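Local coordinates for protein gamma-D-glutamyl-L-lysine dipeptidyl-peptidase (PDB 3H41) that probably hydrolyses gamma-D-glutamyl-L-lysine bonds in the peptides of bacterial cell-wall murein, releasing the dipeptide L-Ala-gamma-D-Glu, as a cysteine peptidase of the NlpC/P60 family, at residues 106-120 and 156-168. Sequence-based numbering, arbitrary orientation.
Sequences TYNQEFADKTNEPFV and ISYRVLLPNGQKA. With PO4 (phosphate ion), chain D.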
loop_
_atom_site.group_PDB
_atom_site.type_symbol
_atom_site.label_atom_id
_atom_site.label_comp_id
_atom_site.label_asym_id
_atom_site.label_seq_id
_atom_site.Cartn_x
_atom_site.Cartn_y
_atom_site.Cartn_z
ATOM N N THR A 106 5.228 8.015 15.573
ATOM C CA THR A 106 5.404 9.292 16.216
ATOM C C THR A 106 4.027 9.846 16.595
ATOM O O THR A 106 2.967 9.258 16.280
ATOM C CB THR A 106 6.179 10.274 15.309
ATOM O OG1 THR A 106 6.520 11.440 16.066
ATOM C CG2 THR A 106 5.385 10.656 14.092
ATOM N N TYR A 107 4.043 10.968 17.309
ATOM C CA TYR A 107 2.804 11.721 17.551
ATOM C C TYR A 107 3.168 13.193 17.610
ATOM O O TYR A 107 4.068 13.567 18.345
ATOM C CB TYR A 107 2.127 11.315 18.868
ATOM C CG TYR A 107 0.782 12.027 19.060
ATOM C CD1 TYR A 107 0.722 13.313 19.616
ATOM C CD2 TYR A 107 -0.391 11.467 18.597
ATOM C CE1 TYR A 107 -0.495 13.979 19.770
ATOM C CE2 TYR A 107 -1.612 12.125 18.728
ATOM C CZ TYR A 107 -1.652 13.378 19.309
ATOM O OH TYR A 107 -2.859 14.035 19.433
ATOM N N ASN A 108 2.506 14.009 16.811
ATOM C CA ASN A 108 2.666 15.456 16.875
ATOM C C ASN A 108 1.268 16.069 16.851
ATOM O O ASN A 108 0.454 15.750 15.979
ATOM C CB ASN A 108 3.518 15.929 15.702
ATOM C CG ASN A 108 3.693 17.424 15.671
ATOM O OD1 ASN A 108 2.923 18.104 15.011
ATOM N ND2 ASN A 108 4.736 17.931 16.306
ATOM N N GLN A 109 0.954 16.894 17.855
ATOM C CA GLN A 109 -0.401 17.439 17.974
ATOM C C GLN A 109 -0.825 18.258 16.754
ATOM O O GLN A 109 -1.982 18.169 16.304
ATOM C CB GLN A 109 -0.536 18.313 19.228
ATOM C CG GLN A 109 -1.996 18.683 19.531
ATOM C CD GLN A 109 -2.874 17.455 19.735
ATOM O OE1 GLN A 109 -2.511 16.559 20.491
ATOM N NE2 GLN A 109 -4.011 17.387 19.029
ATOM N N GLU A 110 0.087 19.084 16.248
ATOM C CA GLU A 110 -0.181 19.868 15.037
ATOM C C GLU A 110 -0.542 18.970 13.856
ATOM O O GLU A 110 -1.534 19.231 13.167
ATOM C CB GLU A 110 1.004 20.746 14.642
ATOM C CG GLU A 110 0.691 21.588 13.379
ATOM C CD GLU A 110 1.850 22.483 12.897
ATOM O OE1 GLU A 110 2.988 22.329 13.388
ATOM O OE2 GLU A 110 1.611 23.329 12.000
ATOM N N PHE A 111 0.261 17.924 13.610
ATOM C CA PHE A 111 -0.089 16.943 12.568
ATOM C C PHE A 111 -1.431 16.272 12.858
ATOM O O PHE A 111 -2.291 16.162 11.986
ATOM C CB PHE A 111 0.995 15.870 12.415
ATOM C CG PHE A 111 0.780 14.953 11.238
ATOM C CD1 PHE A 111 1.297 15.274 9.972
ATOM C CD2 PHE A 111 0.054 13.779 11.376
ATOM C CE1 PHE A 111 1.108 14.436 8.874
ATOM C CE2 PHE A 111 -0.154 12.944 10.278
ATOM C CZ PHE A 111 0.397 13.266 9.020
ATOM N N ALA A 112 -1.597 15.779 14.080
ATOM C CA ALA A 112 -2.875 15.169 14.483
ATOM C C ALA A 112 -4.075 16.126 14.219
ATOM O O ALA A 112 -5.111 15.708 13.704
ATOM C CB ALA A 112 -2.820 14.766 15.952
ATOM N N ASP A 113 -3.913 17.405 14.533
ATOM C CA ASP A 113 -4.993 18.393 14.286
ATOM C C ASP A 113 -5.254 18.657 12.798
ATOM O O ASP A 113 -6.345 19.116 12.421
ATOM C CB ASP A 113 -4.673 19.710 14.982
ATOM C CG ASP A 113 -4.759 19.607 16.489
ATOM O OD1 ASP A 113 -5.486 18.714 16.981
ATOM O OD2 ASP A 113 -4.089 20.405 17.171
ATOM N N LYS A 114 -4.251 18.411 11.954
ATOM C CA LYS A 114 -4.367 18.735 10.539
ATOM C C LYS A 114 -4.726 17.515 9.688
ATOM O O LYS A 114 -4.758 17.606 8.480
ATOM C CB LYS A 114 -3.069 19.375 10.053
ATOM C CG LYS A 114 -2.847 20.821 10.561
ATOM C CD LYS A 114 -1.476 21.355 10.092
ATOM C CE LYS A 114 -1.408 22.881 10.086
ATOM N NZ LYS A 114 -2.182 23.502 8.957
ATOM N N THR A 115 -5.038 16.391 10.334
ATOM C CA THR A 115 -5.328 15.135 9.635
ATOM C C THR A 115 -6.557 15.225 8.751
ATOM O O THR A 115 -6.708 14.457 7.807
ATOM C CB THR A 115 -5.593 13.976 10.621
ATOM O OG1 THR A 115 -6.766 14.266 11.394
ATOM C CG2 THR A 115 -4.395 13.743 11.545
ATOM N N ASN A 116 -7.466 16.125 9.093
ATOM C CA ASN A 116 -8.704 16.286 8.326
ATOM C C ASN A 116 -8.693 17.507 7.398
ATOM O O ASN A 116 -9.750 17.882 6.871
ATOM C CB ASN A 116 -9.901 16.367 9.282
ATOM C CG ASN A 116 -10.225 15.025 9.916
ATOM O OD1 ASN A 116 -10.121 14.863 11.137
ATOM N ND2 ASN A 116 -10.586 14.043 9.082
ATOM N N GLU A 117 -7.504 18.088 7.179
ATOM C CA GLU A 117 -7.336 19.237 6.293
ATOM C C GLU A 117 -6.964 18.758 4.893
ATOM O O GLU A 117 -6.629 17.573 4.719
ATOM C CB GLU A 117 -6.282 20.219 6.878
ATOM C CG GLU A 117 -6.804 21.002 8.109
ATOM C CD GLU A 117 -5.848 22.102 8.674
ATOM O OE1 GLU A 117 -4.768 22.401 8.062
ATOM O OE2 GLU A 117 -6.217 22.685 9.745
ATOM N N PRO A 118 -7.044 19.650 3.877
ATOM C CA PRO A 118 -6.597 19.295 2.537
ATOM C C PRO A 118 -5.152 18.774 2.537
ATOM O O PRO A 118 -4.336 19.192 3.367
ATOM C CB PRO A 118 -6.737 20.599 1.747
ATOM C CG PRO A 118 -7.892 21.332 2.474
ATOM C CD PRO A 118 -7.636 20.997 3.924
ATOM N N PHE A 119 -4.875 17.835 1.640
ATOM C CA PHE A 119 -3.612 17.101 1.649
ATOM C C PHE A 119 -3.067 16.937 0.247
ATOM O O PHE A 119 -3.783 17.056 -0.744
ATOM C CB PHE A 119 -3.731 15.754 2.350
ATOM C CG PHE A 119 -4.719 14.785 1.722
ATOM C CD1 PHE A 119 -4.438 14.130 0.523
ATOM C CD2 PHE A 119 -5.889 14.442 2.397
ATOM C CE1 PHE A 119 -5.336 13.241 -0.033
ATOM C CE2 PHE A 119 -6.808 13.544 1.843
ATOM C CZ PHE A 119 -6.538 12.955 0.614
ATOM N N VAL A 120 -1.769 16.649 0.192
ATOM C CA VAL A 120 -1.089 16.309 -1.021
ATOM C C VAL A 120 -0.977 14.800 -1.045
ATOM O O VAL A 120 -0.601 14.185 -0.037
ATOM C CB VAL A 120 0.342 16.921 -1.068
ATOM C CG1 VAL A 120 1.105 16.431 -2.324
ATOM C CG2 VAL A 120 0.267 18.462 -1.045
ATOM N N ILE A 156 6.501 25.904 -8.280
ATOM C CA ILE A 156 7.190 24.636 -8.542
ATOM C C ILE A 156 6.898 23.485 -7.550
ATOM O O ILE A 156 7.269 22.331 -7.823
ATOM C CB ILE A 156 8.720 24.817 -8.689
ATOM C CG1 ILE A 156 9.359 25.322 -7.385
ATOM C CG2 ILE A 156 9.073 25.764 -9.899
ATOM C CD1 ILE A 156 10.892 25.087 -7.324
ATOM N N SER A 157 6.237 23.776 -6.424
ATOM C CA SER A 157 6.210 22.836 -5.296
ATOM C C SER A 157 4.980 22.924 -4.423
ATOM O O SER A 157 4.233 23.901 -4.469
ATOM C CB SER A 157 7.442 23.042 -4.407
ATOM O OG SER A 157 7.465 24.352 -3.879
ATOM N N TYR A 158 4.775 21.880 -3.632
ATOM C CA TYR A 158 3.830 21.916 -2.540
ATOM C C TYR A 158 4.662 21.828 -1.278
ATOM O O TYR A 158 5.641 21.062 -1.239
ATOM C CB TYR A 158 2.917 20.695 -2.537
ATOM C CG TYR A 158 2.096 20.477 -3.780
ATOM C CD1 TYR A 158 1.050 21.322 -4.094
ATOM C CD2 TYR A 158 2.345 19.403 -4.615
ATOM C CE1 TYR A 158 0.282 21.113 -5.232
ATOM C CE2 TYR A 158 1.570 19.181 -5.767
ATOM C CZ TYR A 158 0.547 20.037 -6.063
ATOM O OH TYR A 158 -0.233 19.843 -7.183
ATOM N N ARG A 159 4.276 22.586 -0.256
ATOM C CA ARG A 159 4.809 22.393 1.078
ATOM C C ARG A 159 3.831 21.597 1.922
ATOM O O ARG A 159 2.597 21.834 1.896
ATOM C CB ARG A 159 5.105 23.770 1.689
ATOM C CG ARG A 159 5.884 23.732 2.974
ATOM C CD ARG A 159 6.466 25.143 3.249
ATOM N NE ARG A 159 7.656 25.072 4.068
ATOM C CZ ARG A 159 7.888 25.828 5.139
ATOM N NH1 ARG A 159 6.999 26.738 5.530
ATOM N NH2 ARG A 159 9.029 25.681 5.814
ATOM N N VAL A 160 4.362 20.627 2.673
ATOM C CA VAL A 160 3.535 19.775 3.483
ATOM C C VAL A 160 4.094 19.607 4.894
ATOM O O VAL A 160 5.276 19.856 5.153
ATOM C CB VAL A 160 3.412 18.352 2.822
ATOM C CG1 VAL A 160 2.765 18.461 1.454
ATOM C CG2 VAL A 160 4.819 17.699 2.738
ATOM N N LEU A 161 3.261 19.121 5.789
ATOM C CA LEU A 161 3.648 18.823 7.162
ATOM C C LEU A 161 3.891 17.304 7.352
ATOM O O LEU A 161 3.058 16.494 6.970
ATOM C CB LEU A 161 2.529 19.264 8.118
ATOM C CG LEU A 161 2.874 19.182 9.611
ATOM C CD1 LEU A 161 3.955 20.200 10.003
ATOM C CD2 LEU A 161 1.624 19.347 10.466
ATOM N N LEU A 162 5.046 16.962 7.884
ATOM C CA LEU A 162 5.421 15.580 8.219
ATOM C C LEU A 162 4.838 15.145 9.585
ATOM O O LEU A 162 4.558 15.973 10.449
ATOM C CB LEU A 162 6.940 15.436 8.265
ATOM C CG LEU A 162 7.599 15.781 6.944
ATOM C CD1 LEU A 162 9.097 15.609 7.079
ATOM C CD2 LEU A 162 7.007 14.921 5.826
ATOM N N PRO A 163 4.666 13.834 9.787
ATOM C CA PRO A 163 4.056 13.361 11.039
ATOM C C PRO A 163 4.862 13.722 12.299
ATOM O O PRO A 163 4.310 13.739 13.397
ATOM C CB PRO A 163 3.976 11.827 10.855
ATOM C CG PRO A 163 4.471 11.513 9.540
ATOM C CD PRO A 163 4.779 12.768 8.778
ATOM N N ASN A 164 6.154 13.984 12.147
ATOM C CA ASN A 164 6.946 14.414 13.277
ATOM C C ASN A 164 6.866 15.924 13.537
ATOM O O ASN A 164 7.549 16.424 14.434
ATOM C CB ASN A 164 8.389 13.961 13.143
ATOM C CG ASN A 164 9.147 14.698 12.058
ATOM O OD1 ASN A 164 8.570 15.469 11.290
ATOM N ND2 ASN A 164 10.450 14.473 12.002
ATOM N N GLY A 165 6.036 16.633 12.783
ATOM C CA GLY A 165 5.934 18.109 12.910
ATOM C C GLY A 165 6.908 18.936 12.086
ATOM O O GLY A 165 6.800 20.173 12.073
ATOM N N GLN A 166 7.863 18.303 11.385
ATOM C CA GLN A 166 8.720 19.046 10.456
ATOM C C GLN A 166 7.953 19.395 9.190
ATOM O O GLN A 166 6.891 18.830 8.888
ATOM C CB GLN A 166 9.989 18.250 10.102
ATOM C CG GLN A 166 10.952 18.071 11.257
ATOM C CD GLN A 166 12.214 17.344 10.843
ATOM O OE1 GLN A 166 12.157 16.159 10.429
ATOM N NE2 GLN A 166 13.366 18.041 10.933
ATOM N N LYS A 167 8.487 20.367 8.468
ATOM C CA LYS A 167 7.946 20.823 7.197
ATOM C C LYS A 167 8.886 20.381 6.070
ATOM O O LYS A 167 10.116 20.274 6.274
ATOM C CB LYS A 167 7.809 22.340 7.219
ATOM C CG LYS A 167 6.859 22.857 8.319
ATOM C CD LYS A 167 6.675 24.369 8.210
ATOM C CE LYS A 167 5.644 24.919 9.217
ATOM N NZ LYS A 167 5.954 24.519 10.602
ATOM N N ALA A 168 8.280 20.107 4.922
ATOM C CA ALA A 168 8.948 19.538 3.766
ATOM C C ALA A 168 8.279 20.008 2.511
ATOM O O ALA A 168 7.132 20.497 2.512
ATOM C CB ALA A 168 8.881 17.997 3.821
HETATM P P PO4 D . 16.731 17.369 11.261
HETATM O O1 PO4 D . 16.294 18.428 12.243
HETATM O O2 PO4 D . 18.237 17.553 10.989
HETATM O O3 PO4 D . 16.499 16.028 11.925
HETATM O O4 PO4 D . 15.958 17.478 9.986
HETATM O O HOH W 1 1.965 12.874 14.267
HETATM O O HOH W 2 5.359 21.667 13.693
HETATM O O HOH W 3 2.694 25.341 11.065
#
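Phe111, on the short helix 109-113 that links the first SH3-like domain to the second, lies with one ring face over Pro163 in the beta-hairpin turn 162-165 of the second domain. The meeting is a CH-pi contact: Pro163 CA stands 3.7 Å from the ring centroid, 18° off the normal, while Leu161 O approaches the ring edge in its plane, 3.4 Å from Phe111 CE1. With CG anti to the backbone N (chi1 -172°), the ring extends from the helix onto the turn; Phe10 of the first domain meets it edge-to-face. Beside it, Leu161 CD2 nestles against the helix backbone, 3.6 Å from Phe111 CA, and is also touched by Glu110 CG and Lys114 CD, which lie toward the same side of the methyl; the Lys114 side chain crosses Leu161 at about a right angle.

Further along, Val120 turns its CG2 onto Val160 CG1, 3.5 Å away, and onto Tyr158 CB. No direct hydrogen bond joins the segments, but water links Asn108 N to Pro163 O, and a second water bridges Glu110 OE1 and Gly165 O.

The amide of Asn108 lies against Gly165 CA, 3.6 Å from Asn108 ND2. Its other end N-caps the helix: Phe111 N donates to Asn108 OD1 over 3.0 Å, nearly straight at 164° and in the carbonyl plane on a lone pair.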